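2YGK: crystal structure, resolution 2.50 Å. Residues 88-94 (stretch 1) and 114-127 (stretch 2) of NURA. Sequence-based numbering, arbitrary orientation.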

# COMPACT_ATOMS: atom_id res chain seq x y z
N THR A 88 -18.83 -18.77 -15.60
CA THR A 88 -17.38 -18.93 -15.40
C THR A 88 -16.84 -20.06 -16.27
O THR A 88 -17.49 -21.07 -16.45
CB THR A 88 -17.00 -19.26 -13.95
OG1 THR A 88 -17.84 -20.30 -13.50
CG2 THR A 88 -17.21 -18.08 -13.06
N LEU A 89 -15.64 -19.84 -16.79
CA LEU A 89 -14.99 -20.78 -17.66
C LEU A 89 -13.94 -21.50 -16.88
O LEU A 89 -14.06 -22.67 -16.63
CB LEU A 89 -14.36 -20.04 -18.84
CG LEU A 89 -15.14 -19.94 -20.14
CD1 LEU A 89 -14.46 -18.88 -20.97
CD2 LEU A 89 -15.19 -21.29 -20.85
N SER A 90 -12.90 -20.78 -16.48
CA SER A 90 -11.81 -21.33 -15.69
C SER A 90 -11.64 -20.55 -14.39
O SER A 90 -12.01 -19.38 -14.31
CB SER A 90 -10.52 -21.26 -16.47
OG SER A 90 -10.68 -21.88 -17.73
N GLU A 91 -11.09 -21.24 -13.39
CA GLU A 91 -10.59 -20.64 -12.15
C GLU A 91 -9.18 -21.16 -11.92
O GLU A 91 -8.88 -22.32 -12.16
CB GLU A 91 -11.45 -21.03 -10.95
CG GLU A 91 -12.93 -20.62 -11.02
CD GLU A 91 -13.86 -21.73 -11.52
OE1 GLU A 91 -13.58 -22.38 -12.57
OE2 GLU A 91 -14.90 -21.94 -10.85
N ASP A 92 -8.31 -20.30 -11.45
CA ASP A 92 -6.90 -20.59 -11.36
C ASP A 92 -6.40 -19.77 -10.19
O ASP A 92 -6.58 -18.56 -10.17
CB ASP A 92 -6.22 -20.17 -12.66
CG ASP A 92 -4.92 -20.89 -12.91
OD1 ASP A 92 -4.25 -21.35 -11.95
OD2 ASP A 92 -4.55 -21.00 -14.10
N GLY A 93 -5.82 -20.44 -9.20
CA GLY A 93 -5.38 -19.78 -7.98
C GLY A 93 -4.58 -20.66 -7.04
O GLY A 93 -4.87 -21.84 -6.90
N GLN A 94 -3.59 -20.06 -6.39
CA GLN A 94 -2.75 -20.71 -5.40
C GLN A 94 -2.78 -20.01 -4.03
O GLN A 94 -2.91 -18.79 -3.97
CB GLN A 94 -1.31 -20.74 -5.93
CG GLN A 94 -0.35 -21.66 -5.13
CD GLN A 94 0.60 -22.41 -6.05
OE1 GLN A 94 1.09 -21.84 -7.03
NE2 GLN A 94 0.85 -23.69 -5.75
N ALA A 114 0.12 -12.59 -13.57
CA ALA A 114 0.48 -13.80 -14.30
C ALA A 114 -0.70 -14.75 -14.56
O ALA A 114 -0.84 -15.23 -15.69
CB ALA A 114 1.57 -14.52 -13.56
N LEU A 115 -1.54 -15.01 -13.57
CA LEU A 115 -2.62 -15.98 -13.72
C LEU A 115 -3.73 -15.42 -14.61
O LEU A 115 -4.33 -16.15 -15.42
CB LEU A 115 -3.20 -16.40 -12.38
CG LEU A 115 -2.27 -17.18 -11.44
CD1 LEU A 115 -2.98 -17.42 -10.10
CD2 LEU A 115 -1.82 -18.49 -12.04
N GLU A 116 -4.02 -14.13 -14.44
CA GLU A 116 -4.96 -13.45 -15.32
C GLU A 116 -4.50 -13.62 -16.76
O GLU A 116 -5.21 -14.18 -17.58
CB GLU A 116 -5.05 -11.95 -15.00
CG GLU A 116 -5.79 -11.65 -13.75
CD GLU A 116 -5.71 -10.20 -13.29
OE1 GLU A 116 -6.10 -9.30 -14.02
OE2 GLU A 116 -5.30 -9.96 -12.16
N LEU A 117 -3.30 -13.13 -17.05
CA LEU A 117 -2.82 -13.12 -18.42
C LEU A 117 -2.73 -14.54 -18.94
O LEU A 117 -3.06 -14.77 -20.10
CB LEU A 117 -1.46 -12.46 -18.54
CG LEU A 117 -1.32 -10.99 -18.10
CD1 LEU A 117 0.18 -10.72 -18.08
CD2 LEU A 117 -2.14 -9.94 -18.98
N SER A 118 -2.33 -15.51 -18.13
CA SER A 118 -2.36 -16.86 -18.69
C SER A 118 -3.77 -17.40 -18.95
O SER A 118 -3.95 -18.21 -19.81
CB SER A 118 -1.51 -17.84 -17.87
OG SER A 118 -2.24 -18.29 -16.77
N LEU A 119 -4.79 -16.95 -18.23
CA LEU A 119 -6.17 -17.36 -18.56
C LEU A 119 -6.65 -16.65 -19.82
O LEU A 119 -7.50 -17.16 -20.57
CB LEU A 119 -7.13 -17.08 -17.39
CG LEU A 119 -6.96 -17.95 -16.15
CD1 LEU A 119 -7.86 -17.54 -15.01
CD2 LEU A 119 -7.28 -19.36 -16.52
N ALA A 120 -6.12 -15.47 -20.09
CA ALA A 120 -6.45 -14.81 -21.35
C ALA A 120 -5.96 -15.67 -22.52
O ALA A 120 -6.61 -15.74 -23.58
CB ALA A 120 -5.83 -13.41 -21.39
N LEU A 121 -4.84 -16.35 -22.36
CA LEU A 121 -4.37 -17.25 -23.40
C LEU A 121 -5.16 -18.54 -23.36
O LEU A 121 -5.48 -19.09 -24.41
CB LEU A 121 -2.91 -17.57 -23.25
CG LEU A 121 -2.00 -16.41 -23.59
CD1 LEU A 121 -0.65 -16.67 -22.95
CD2 LEU A 121 -1.86 -16.19 -25.11
N ARG A 122 -5.47 -19.04 -22.18
CA ARG A 122 -6.28 -20.22 -22.13
C ARG A 122 -7.62 -20.03 -22.87
O ARG A 122 -7.89 -20.73 -23.81
CB ARG A 122 -6.52 -20.68 -20.70
CG ARG A 122 -6.99 -22.12 -20.60
CD ARG A 122 -6.99 -22.63 -19.17
NE ARG A 122 -8.07 -23.59 -18.97
CZ ARG A 122 -8.46 -24.07 -17.79
NH1 ARG A 122 -7.87 -23.69 -16.65
NH2 ARG A 122 -9.48 -24.94 -17.75
N ASP A 123 -8.44 -19.08 -22.46
CA ASP A 123 -9.83 -19.07 -22.89
C ASP A 123 -10.16 -17.93 -23.81
O ASP A 123 -11.31 -17.77 -24.18
CB ASP A 123 -10.78 -18.99 -21.68
CG ASP A 123 -10.53 -20.10 -20.64
OD1 ASP A 123 -10.44 -21.30 -21.02
OD2 ASP A 123 -10.44 -19.76 -19.45
N GLY A 124 -9.16 -17.16 -24.20
CA GLY A 124 -9.41 -15.98 -25.04
C GLY A 124 -10.10 -16.27 -26.36
O GLY A 124 -11.00 -15.55 -26.78
N SER A 125 -9.69 -17.36 -27.00
CA SER A 125 -10.20 -17.73 -28.30
C SER A 125 -11.63 -18.21 -28.26
O SER A 125 -12.23 -18.40 -29.29
CB SER A 125 -9.32 -18.81 -28.88
OG SER A 125 -9.02 -19.75 -27.86
N LYS A 126 -12.22 -18.35 -27.08
CA LYS A 126 -13.62 -18.72 -26.98
C LYS A 126 -14.61 -17.55 -27.17
O LYS A 126 -15.83 -17.75 -27.13
CB LYS A 126 -13.89 -19.43 -25.66
CG LYS A 126 -12.92 -20.55 -25.41
CD LYS A 126 -13.44 -21.55 -24.42
CE LYS A 126 -12.46 -22.73 -24.28
NZ LYS A 126 -11.20 -22.36 -23.61
N GLY A 127 -14.11 -16.34 -27.37
CA GLY A 127 -15.00 -15.19 -27.56
C GLY A 127 -14.64 -14.32 -28.74
O GLY A 127 -13.68 -14.60 -29.45

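This is a small, mixed packing of a helix against a β-strand, with leucine contacts and a single hydrogen bond from a buried serine to an aspartate. Residues 88-94 belong to a longer strand, and residues 114-123 are helical, in a helix that begins earlier in the chain. Their directions are close to antiparallel, with an angle of 153° and a closest axis approach of 8.9 Å. The contact buries 453 Å², both sides summed.

The register follows from the opposed directions. Asp92 lies nearest Leu115, Ser90 nearest Leu119, and Leu89 nearest Asp123. The strand therefore meets the helix at steps of four residues, about one helical turn each. Leu115, Leu119, Arg122 and Asp123 all direct their CA-to-CB bonds toward the strand. Glu116 points away and adds nothing to the contact.

On the strand, Ser90 and Asp92 point toward the helix, while Glu91 between them points away. This is the usual alternation of an extended chain. Leu89 breaks it and also points toward the helix. Its phi/psi of -103/-68 departs from the extended values of Ser90, Glu91 and Asp92.

Ser90 is the centre of the contact. Its hydroxyl donates a hydrogen bond to Asp123, with Ser90 OG 2.7 Å from Asp123 OD2. The same Asp123 oxygen is also hydrogen-bonded elsewhere in the structure. Ser90 OG also lies over one face of the Arg122 guanidinium, 3.1 Å from Arg122 CZ. This is not a hydrogen bond. Ser90 OG is 3.3 Å from Arg122 NH2 and 3.4 Å from Arg122 NE, but the angles are poor because the hydroxyl sits over the group rather than in its plane. The carbon side of the serine is used as well: Ser90 CB packs 3.8 Å from Leu119 CD2.

Asp123 is held from its own stretch too. Lys126 NZ donates to Asp123 OD1 at 2.9 Å, and this hydrogen bond is part of a salt bridge. Arg122 NE is 3.9 Å from Asp123 OD1, a long salt bridge. The oxygen lies well out of the guanidinium plane, so no N-H points at it and only the charges interact.

Leu89 packs beside this polar group. Its CD1 is 3.7 Å from Asp123 CB, and its CD2 is 4.0 Å from Lys126 CD. The leucine thus touches the aliphatic parts of two charged residues whose charged ends pair with each other.

At the other end of the contact, Asp92 meets two leucines. Asp92 CB is 3.9 Å from Leu119 CD1, and Asp92 OD1 is 3.8 Å from Leu115 CD2. Its carboxylate makes no hydrogen bond to the helix. Ser118 OG is 4.5 Å from Asp92 OD2, too far for one, and instead donates to Leu115 O at 3.3 Å within the helix. Gly93 closes the contact through its backbone, with Gly93 CA 4.0 Å from Leu115 CD1.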